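Local coordinates for proto-oncogene tyrosine-protein kinase receptor Ret (PDB 7AMK) that acts as a receptor tyrosine kinase that recognises GDNF bound to GFR alpha 1 through an extracellular region of cadherin-like domains, at the interface of chains A and B. Residues are numbered along the deposited sequence; one frame, centred on the assembly and turned at random. Chains: chain A/B, Proto-oncogene tyrosine-protein kinase receptor Ret.

Contact 1: the interface of chains A and B. Residues chain A 301-303; chain B 392, 394-395.
B:Lys395 meets A:Arg301 and A:Glu303 where a short 3-10 turn of chain B, residues 393-395, faces the end of strand 294-303 of chain A. B:Lys395 and A:Arg301 bury the most surface here, 66 and 56 Å². Their side chains cross at about a right angle. The lysine runs straight as far as CE and then bends at the last torsion (chi4 58°), which swings its ammonium towards the carboxylate of A:Glu303. NZ forms a salt bridge with OE1 of A:Glu303 at 3.1 Å. It comes from above the carboxylate plane, 62° out of it. The same oxygen is met nearly along its C-O axis by NE of A:Arg301, at 2.9 Å. One carboxylate oxygen thus takes a cation from each chain. The shared negative charge probably offsets the repulsion between the two cations. NE of A:Arg301 and NZ of B:Lys395 are modelled 2.7 Å apart; both are donors, so this spacing is doubtful. CE of B:Lys395 also packs near CZ of the guanidinium, at 3.7 Å. On its own chain, B:Asn392 steadies the ammonium: its amide oxygen OD1 accepts from NZ at 3.1 Å, with the donor tilted 33° from the carbonyl plane. At the margin the chains are bridged by water. The oxygen of water 1 lies 3.0 Å from the backbone N of A:Glu302. From water 1 to the side-chain amide oxygen OE1 of B:Gln394 is 2.8 Å.

Contact 2: the interface of chains A and B. Residues chain A 392, 395; chain B 301, 303-305.
A:Lys395 lays its outer carbons and ammonium across the carboxylate of B:Glu303, and the two side chains cross at about a right angle. Here the 3-10 turn 393-395 of chain A meets the end of strand 294-303 of chain B. The lysine is folded at its last two torsions (chi4 68°), which brings both CD and NZ against the acid. Its NZ forms a salt bridge with OE2 of B:Glu303 at 2.7 Å, from above the carboxylate plane, 67° out of it. CD of the lysine packs on the carboxylate carbon CD of B:Glu303 at 3.6 Å. B:Arg301 approaches the same oxygen from within its own chain. OE2 lies at the guanidinium edge, nearly in that group's plane, where NE and NH2 both donate to it. NH2 donates at 2.8 Å, almost end-on to OE2, while NE meets its anti side. Three donors therefore grip OE2, which should fix the rotation of the carboxylate. A:Asn392 lies beside this cluster. Its amide plane is turned 79° from the carboxylate plane of B:Glu303, and OD1 is 3.6 Å from CG of the glutamate. The amide nitrogen ND2 of A:Asn392 rests 3.6 Å from the methyl CB of B:Ala305.

Contact 3: the interface of chains A and B. Residues chain A 372, 374, 451, 472, 474; chain B 6, 227.
Strands 371-375, 451-460 and 466-475 of chain A meet the loop of B:Arg6 and the end of strand 215-227 of chain B, at B:Tyr227. The chain A strands belong to cadherin-like domain 4 of RET, and B:Arg6 belongs to cadherin-like domain 1. B:Arg6 buries 85 Å², more than any other residue of this contact. Its side chain lies over the strands and is bent at chi2 and chi3 (78° and 48°), which turns the guanidinium towards A:Ser372 and A:Thr472. NH2 forms a hydrogen bond with the hydroxyl OG1 of A:Thr472 at 3.1 Å. That hydroxyl stands between the backbone N and the carbonyl carbon (chi1 59°), where it reaches the arginine tip. NH2 also lies 3.3 Å from CB of A:Ser372. On the other branch, NH1 comes within 3.5 Å of OG1 of A:Thr374. At the base of the arginine, A:Glu451 crosses it at about a right angle. The carboxylate carbon CD of the acid packs on CB of B:Arg6 at 3.6 Å, so the acid meets the aliphatic stem. Its OE1 remains 5.2 Å from NE of the guanidinium, an attraction at a distance at most. A:Ser474 helps position this carboxylate by donating from OG to OE2, from above its plane. B:Tyr227 arrives tip first, its phenol oxygen OH directed at the hydroxyl OG of A:Ser372. The modelled gap between these oxygens is too short to be real, and the detail of their meeting is doubtful.

Contact 1: the interface of chains A and B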
ATOM      1  N   ARG A 301     -10.643  -2.038 -14.923  1.00 20.94           N
ATOM      2  CA  ARG A 301     -10.137  -0.951 -15.735  1.00 26.54           C
ATOM      3  C   ARG A 301     -10.088  -1.467 -17.156  1.00 28.13           C
ATOM      4  O   ARG A 301     -10.040  -2.672 -17.391  1.00 29.07           O
ATOM      5  CB  ARG A 301      -8.751  -0.475 -15.263  1.00 21.99           C
ATOM      6  CG  ARG A 301      -7.695  -1.581 -15.311  1.00 37.66           C
ATOM      7  CD  ARG A 301      -6.337  -1.158 -14.717  1.00 37.94           C
ATOM      8  NE  ARG A 301      -5.284  -2.123 -15.038  1.00 45.80           N
ATOM      9  CZ  ARG A 301      -4.824  -3.056 -14.210  1.00 42.93           C
ATOM     10  NH1 ARG A 301      -5.295  -3.185 -12.981  1.00 41.33           N
ATOM     11  NH2 ARG A 301      -3.861  -3.874 -14.626  1.00 48.27           N
ATOM     12  N   GLU A 302     -10.114  -0.558 -18.104  1.00 25.97           N
ATOM     13  CA  GLU A 302      -9.976  -0.965 -19.484  1.00 30.68           C
ATOM     14  C   GLU A 302      -8.508  -1.234 -19.791  1.00 33.99           C
ATOM     15  O   GLU A 302      -7.628  -0.480 -19.364  1.00 29.82           O
ATOM     16  CB  GLU A 302     -10.527   0.123 -20.405  1.00 30.31           C
ATOM     17  CG  GLU A 302     -10.085   0.005 -21.851  1.00 26.18           C
ATOM     18  CD  GLU A 302     -10.970   0.832 -22.776  1.00 42.70           C
ATOM     19  OE1 GLU A 302     -12.189   0.532 -22.866  1.00 38.85           O
ATOM     20  OE2 GLU A 302     -10.457   1.797 -23.391  1.00 46.40           O
ATOM     21  N   GLU A 303      -8.245  -2.301 -20.546  1.00 24.58           N
ATOM     22  CA  GLU A 303      -6.925  -2.480 -21.134  1.00 23.98           C
ATOM     23  C   GLU A 303      -7.073  -2.962 -22.571  1.00 21.85           C
ATOM     24  O   GLU A 303      -8.140  -3.425 -22.970  1.00 24.18           O
ATOM     25  CB  GLU A 303      -6.087  -3.448 -20.307  1.00 33.06           C
ATOM     26  CG  GLU A 303      -4.795  -2.810 -19.838  1.00 43.27           C
ATOM     27  CD  GLU A 303      -4.192  -3.549 -18.681  1.00 44.91           C
ATOM     28  OE1 GLU A 303      -4.664  -3.348 -17.536  1.00 45.38           O
ATOM     29  OE2 GLU A 303      -3.249  -4.335 -18.925  1.00 49.01           O
TER
ATOM     30  N   ASN B 392      -5.233   4.437 -20.326  1.00 18.48           N
ATOM     31  CA  ASN B 392      -4.551   4.019 -19.097  1.00 20.96           C
ATOM     32  C   ASN B 392      -4.615   5.052 -17.978  1.00 18.60           C
ATOM     33  O   ASN B 392      -3.872   4.957 -16.997  1.00 20.68           O
ATOM     34  CB  ASN B 392      -3.103   3.601 -19.383  1.00 24.15           C
ATOM     35  CG  ASN B 392      -3.031   2.156 -19.858  1.00 27.95           C
ATOM     36  OD1 ASN B 392      -3.688   1.292 -19.287  1.00 30.74           O
ATOM     37  ND2 ASN B 392      -2.292   1.899 -20.921  1.00 25.86           N
ATOM     38  N   GLN B 394      -6.361   5.508 -15.483  1.00 24.36           N
ATOM     39  CA  GLN B 394      -6.568   5.019 -14.121  1.00 21.91           C
ATOM     40  C   GLN B 394      -5.335   4.378 -13.506  1.00 23.98           C
ATOM     41  O   GLN B 394      -5.336   4.112 -12.297  1.00 25.70           O
ATOM     42  CB  GLN B 394      -7.748   4.064 -14.065  1.00 22.58           C
ATOM     43  CG  GLN B 394      -9.007   4.827 -13.636  1.00 32.78           C
ATOM     44  CD  GLN B 394     -10.316   4.257 -14.144  1.00 31.12           C
ATOM     45  OE1 GLN B 394     -10.351   3.441 -15.072  1.00 37.91           O
ATOM     46  NE2 GLN B 394     -11.408   4.698 -13.533  1.00 26.44           N
ATOM     47  N   LYS B 395      -4.270   4.167 -14.275  1.00 24.18           N
ATOM     48  CA  LYS B 395      -2.988   3.824 -13.665  1.00 26.41           C
ATOM     49  C   LYS B 395      -2.108   5.046 -13.406  1.00 23.93           C
ATOM     50  O   LYS B 395      -1.054   4.907 -12.787  1.00 26.30           O
ATOM     51  CB  LYS B 395      -2.222   2.836 -14.547  1.00 24.20           C
ATOM     52  CG  LYS B 395      -2.972   1.585 -14.904  1.00 29.46           C
ATOM     53  CD  LYS B 395      -2.041   0.667 -15.706  1.00 34.93           C
ATOM     54  CE  LYS B 395      -2.654  -0.675 -15.973  1.00 38.13           C
ATOM     55  NZ  LYS B 395      -3.925  -0.465 -16.701  1.00 40.13           N
TER
HETATM   56  O   HOH W   1      -9.777   2.419 -17.659  1.00 28.99           O

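Contact 2: the interface of chains A and B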
ATOM      1  N   ASN A 392       9.382  -9.847  17.334  1.00 34.51           N
ATOM      2  CA  ASN A 392       8.919  -9.466  15.996  1.00 40.91           C
ATOM      3  C   ASN A 392       7.986  -8.262  16.009  1.00 36.09           C
ATOM      4  O   ASN A 392       7.298  -8.004  15.013  1.00 37.55           O
ATOM      5  CB  ASN A 392       8.246 -10.640  15.276  1.00 39.90           C
ATOM      6  CG  ASN A 392       9.241 -11.700  14.839  1.00 44.37           C
ATOM      7  OD1 ASN A 392      10.324 -11.391  14.344  1.00 42.97           O
ATOM      8  ND2 ASN A 392       8.880 -12.958  15.030  1.00 42.89           N
ATOM      9  N   LYS A 395       7.620  -5.988  12.907  1.00 43.95           N
ATOM     10  CA  LYS A 395       6.783  -6.427  11.796  1.00 45.26           C
ATOM     11  C   LYS A 395       5.295  -6.195  12.051  1.00 43.98           C
ATOM     12  O   LYS A 395       4.491  -6.450  11.155  1.00 45.40           O
ATOM     13  CB  LYS A 395       7.011  -7.923  11.519  1.00 48.19           C
ATOM     14  CG  LYS A 395       8.474  -8.369  11.442  1.00 51.76           C
ATOM     15  CD  LYS A 395       8.617  -9.901  11.480  1.00 45.53           C
ATOM     16  CE  LYS A 395       8.141 -10.558  10.199  1.00 47.97           C
ATOM     17  NZ  LYS A 395       9.025 -10.248   9.028  1.00 52.37           N
TER
ATOM     18  N   ARG B 301      14.897  -3.227  10.189  1.00 39.03           N
ATOM     19  CA  ARG B 301      14.243  -3.700  11.390  1.00 37.15           C
ATOM     20  C   ARG B 301      15.050  -4.870  11.915  1.00 34.54           C
ATOM     21  O   ARG B 301      15.826  -5.495  11.184  1.00 35.43           O
ATOM     22  CB  ARG B 301      12.795  -4.130  11.117  1.00 35.41           C
ATOM     23  CG  ARG B 301      12.702  -5.357  10.207  1.00 34.51           C
ATOM     24  CD  ARG B 301      11.261  -5.769   9.946  1.00 38.78           C
ATOM     25  NE  ARG B 301      11.200  -6.949   9.092  1.00 41.63           N
ATOM     26  CZ  ARG B 301      11.213  -6.916   7.764  1.00 43.76           C
ATOM     27  NH1 ARG B 301      11.284  -5.774   7.103  1.00 45.10           N
ATOM     28  NH2 ARG B 301      11.151  -8.057   7.081  1.00 36.42           N
ATOM     29  N   GLU B 303      14.927  -8.698  13.649  1.00 46.68           N
ATOM     30  CA  GLU B 303      14.039  -9.811  13.364  1.00 47.49           C
ATOM     31  C   GLU B 303      14.691 -11.109  13.806  1.00 48.07           C
ATOM     32  O   GLU B 303      15.871 -11.341  13.545  1.00 37.18           O
ATOM     33  CB  GLU B 303      13.710  -9.883  11.871  1.00 47.70           C
ATOM     34  CG  GLU B 303      12.247 -10.102  11.607  1.00 54.76           C
ATOM     35  CD  GLU B 303      11.967 -10.365  10.154  1.00 46.30           C
ATOM     36  OE1 GLU B 303      12.188 -11.512   9.707  1.00 49.28           O
ATOM     37  OE2 GLU B 303      11.525  -9.424   9.462  1.00 46.09           O
ATOM     38  N   LYS B 304      13.908 -11.957  14.452  1.00 53.50           N
ATOM     39  CA  LYS B 304      14.350 -13.305  14.758  1.00 54.50           C
ATOM     40  C   LYS B 304      13.730 -14.331  13.824  1.00 57.29           C
ATOM     41  O   LYS B 304      14.339 -15.381  13.581  1.00 51.79           O
ATOM     42  CB  LYS B 304      14.011 -13.624  16.221  1.00 42.60           C
ATOM     43  CG  LYS B 304      14.300 -15.034  16.689  1.00 51.73           C
ATOM     44  CD  LYS B 304      13.821 -15.219  18.144  1.00 46.69           C
ATOM     45  CE  LYS B 304      13.265 -16.616  18.376  1.00 49.45           C
ATOM     46  NZ  LYS B 304      14.181 -17.527  19.130  1.00 59.45           N
ATOM     47  N   ALA B 305      12.565 -14.010  13.252  1.00 64.60           N
ATOM     48  CA  ALA B 305      11.796 -14.983  12.481  1.00 68.39           C
ATOM     49  C   ALA B 305      12.568 -15.457  11.252  1.00 61.94           C
ATOM     50  O   ALA B 305      12.753 -16.663  11.049  1.00 65.81           O
ATOM     51  CB  ALA B 305      10.448 -14.374  12.083  1.00 62.19           C
TER

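Contact 3: the interface of chains A and B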
ATOM      1  N   SER A 372      20.060  -4.954  28.962  1.00 38.26           N
ATOM      2  CA  SER A 372      20.969  -4.201  29.819  1.00 44.24           C
ATOM      3  C   SER A 372      21.553  -3.071  28.994  1.00 38.66           C
ATOM      4  O   SER A 372      22.193  -3.312  27.969  1.00 40.50           O
ATOM      5  CB  SER A 372      22.073  -5.082  30.406  1.00 41.74           C
ATOM      6  OG  SER A 372      22.681  -5.870  29.396  1.00 59.45           O
ATOM      7  N   THR A 374      23.937   0.420  29.003  1.00 51.97           N
ATOM      8  CA  THR A 374      25.018   1.120  29.682  1.00 52.86           C
ATOM      9  C   THR A 374      25.137   2.518  29.112  1.00 59.18           C
ATOM     10  O   THR A 374      25.299   2.686  27.897  1.00 61.86           O
ATOM     11  CB  THR A 374      26.355   0.387  29.515  1.00 51.70           C
ATOM     12  OG1 THR A 374      26.394  -0.754  30.376  1.00 53.44           O
ATOM     13  CG2 THR A 374      27.496   1.319  29.860  1.00 61.90           C
ATOM     14  N   GLU A 451      22.939   2.017  39.282  1.00 53.55           N
ATOM     15  CA  GLU A 451      22.618   0.690  38.766  1.00 61.38           C
ATOM     16  C   GLU A 451      21.139   0.418  39.026  1.00 58.87           C
ATOM     17  O   GLU A 451      20.734   0.186  40.169  1.00 54.66           O
ATOM     18  CB  GLU A 451      23.514  -0.374  39.404  1.00 63.19           C
ATOM     19  CG  GLU A 451      24.970  -0.305  38.936  1.00 59.37           C
ATOM     20  CD  GLU A 451      25.147  -0.666  37.453  1.00 63.55           C
ATOM     21  OE1 GLU A 451      24.159  -1.070  36.800  1.00 63.68           O
ATOM     22  OE2 GLU A 451      26.283  -0.556  36.940  1.00 61.43           O
ATOM     23  N   THR A 472      18.151  -3.759  33.037  1.00 32.89           N
ATOM     24  CA  THR A 472      19.114  -3.044  33.867  1.00 37.49           C
ATOM     25  C   THR A 472      19.717  -1.875  33.097  1.00 37.43           C
ATOM     26  O   THR A 472      20.022  -1.990  31.908  1.00 35.54           O
ATOM     27  CB  THR A 472      20.241  -3.962  34.361  1.00 35.49           C
ATOM     28  OG1 THR A 472      20.930  -4.537  33.245  1.00 40.37           O
ATOM     29  CG2 THR A 472      19.685  -5.074  35.249  1.00 43.04           C
ATOM     30  N   SER A 474      22.909   0.918  33.507  1.00 42.18           N
ATOM     31  CA  SER A 474      24.130   1.216  34.247  1.00 47.74           C
ATOM     32  C   SER A 474      24.662   2.566  33.789  1.00 49.25           C
ATOM     33  O   SER A 474      25.066   2.721  32.632  1.00 45.48           O
ATOM     34  CB  SER A 474      25.180   0.121  34.055  1.00 49.00           C
ATOM     35  OG  SER A 474      26.407   0.514  34.650  1.00 63.55           O
TER
ATOM     36  N   ARG B   6      27.371  -6.062  36.978  1.00 29.35           N
ATOM     37  CA  ARG B   6      27.617  -4.674  37.363  1.00 31.83           C
ATOM     38  C   ARG B   6      27.245  -4.349  38.810  1.00 31.36           C
ATOM     39  O   ARG B   6      27.622  -3.281  39.303  1.00 39.45           O
ATOM     40  CB  ARG B   6      26.871  -3.710  36.433  1.00 42.55           C
ATOM     41  CG  ARG B   6      27.586  -3.373  35.103  1.00 59.20           C
ATOM     42  CD  ARG B   6      27.455  -4.500  34.079  1.00 53.26           C
ATOM     43  NE  ARG B   6      26.066  -4.944  33.980  1.00 64.45           N
ATOM     44  CZ  ARG B   6      25.206  -4.538  33.055  1.00 55.83           C
ATOM     45  NH1 ARG B   6      25.573  -3.722  32.075  1.00 49.96           N
ATOM     46  NH2 ARG B   6      23.948  -4.969  33.112  1.00 58.34           N
ATOM     47  N   TYR B 227      26.509 -10.963  24.989  1.00 22.60           N
ATOM     48  CA  TYR B 227      26.527  -9.661  24.325  1.00 27.54           C
ATOM     49  C   TYR B 227      27.002  -9.814  22.879  1.00 24.87           C
ATOM     50  O   TYR B 227      27.974 -10.521  22.596  1.00 24.96           O
ATOM     51  CB  TYR B 227      27.419  -8.663  25.086  1.00 23.93           C
ATOM     52  CG  TYR B 227      26.757  -8.038  26.302  1.00 25.64           C
ATOM     53  CD1 TYR B 227      25.515  -8.469  26.737  1.00 32.74           C
ATOM     54  CD2 TYR B 227      27.371  -7.016  27.011  1.00 39.32           C
ATOM     55  CE1 TYR B 227      24.904  -7.918  27.854  1.00 36.82           C
ATOM     56  CE2 TYR B 227      26.762  -6.443  28.138  1.00 34.87           C
ATOM     57  CZ  TYR B 227      25.530  -6.899  28.546  1.00 38.82           C
ATOM     58  OH  TYR B 227      24.916  -6.341  29.646  1.00 46.43           O
TER

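Contacts 1 and 2 use the same elements with the chains exchanged: the end of strand 294-303 of one copy and the 3-10 turn 393-395 of the other. Their C-alpha centres lie about 37 Å apart. Contact 3 uses other strands of the cadherin-like domain 4 of chain A that supplies contact 2, against the N-terminal loop and strand 215-227 of chain B. Its C-alpha centre lies about 24 Å from that of contact 2 and about 59 Å from that of contact 1. The repeated pairing suits two antiparallel elongated copies, though not an exact two-fold. It may arise from crystal packing; the structure alone does not show.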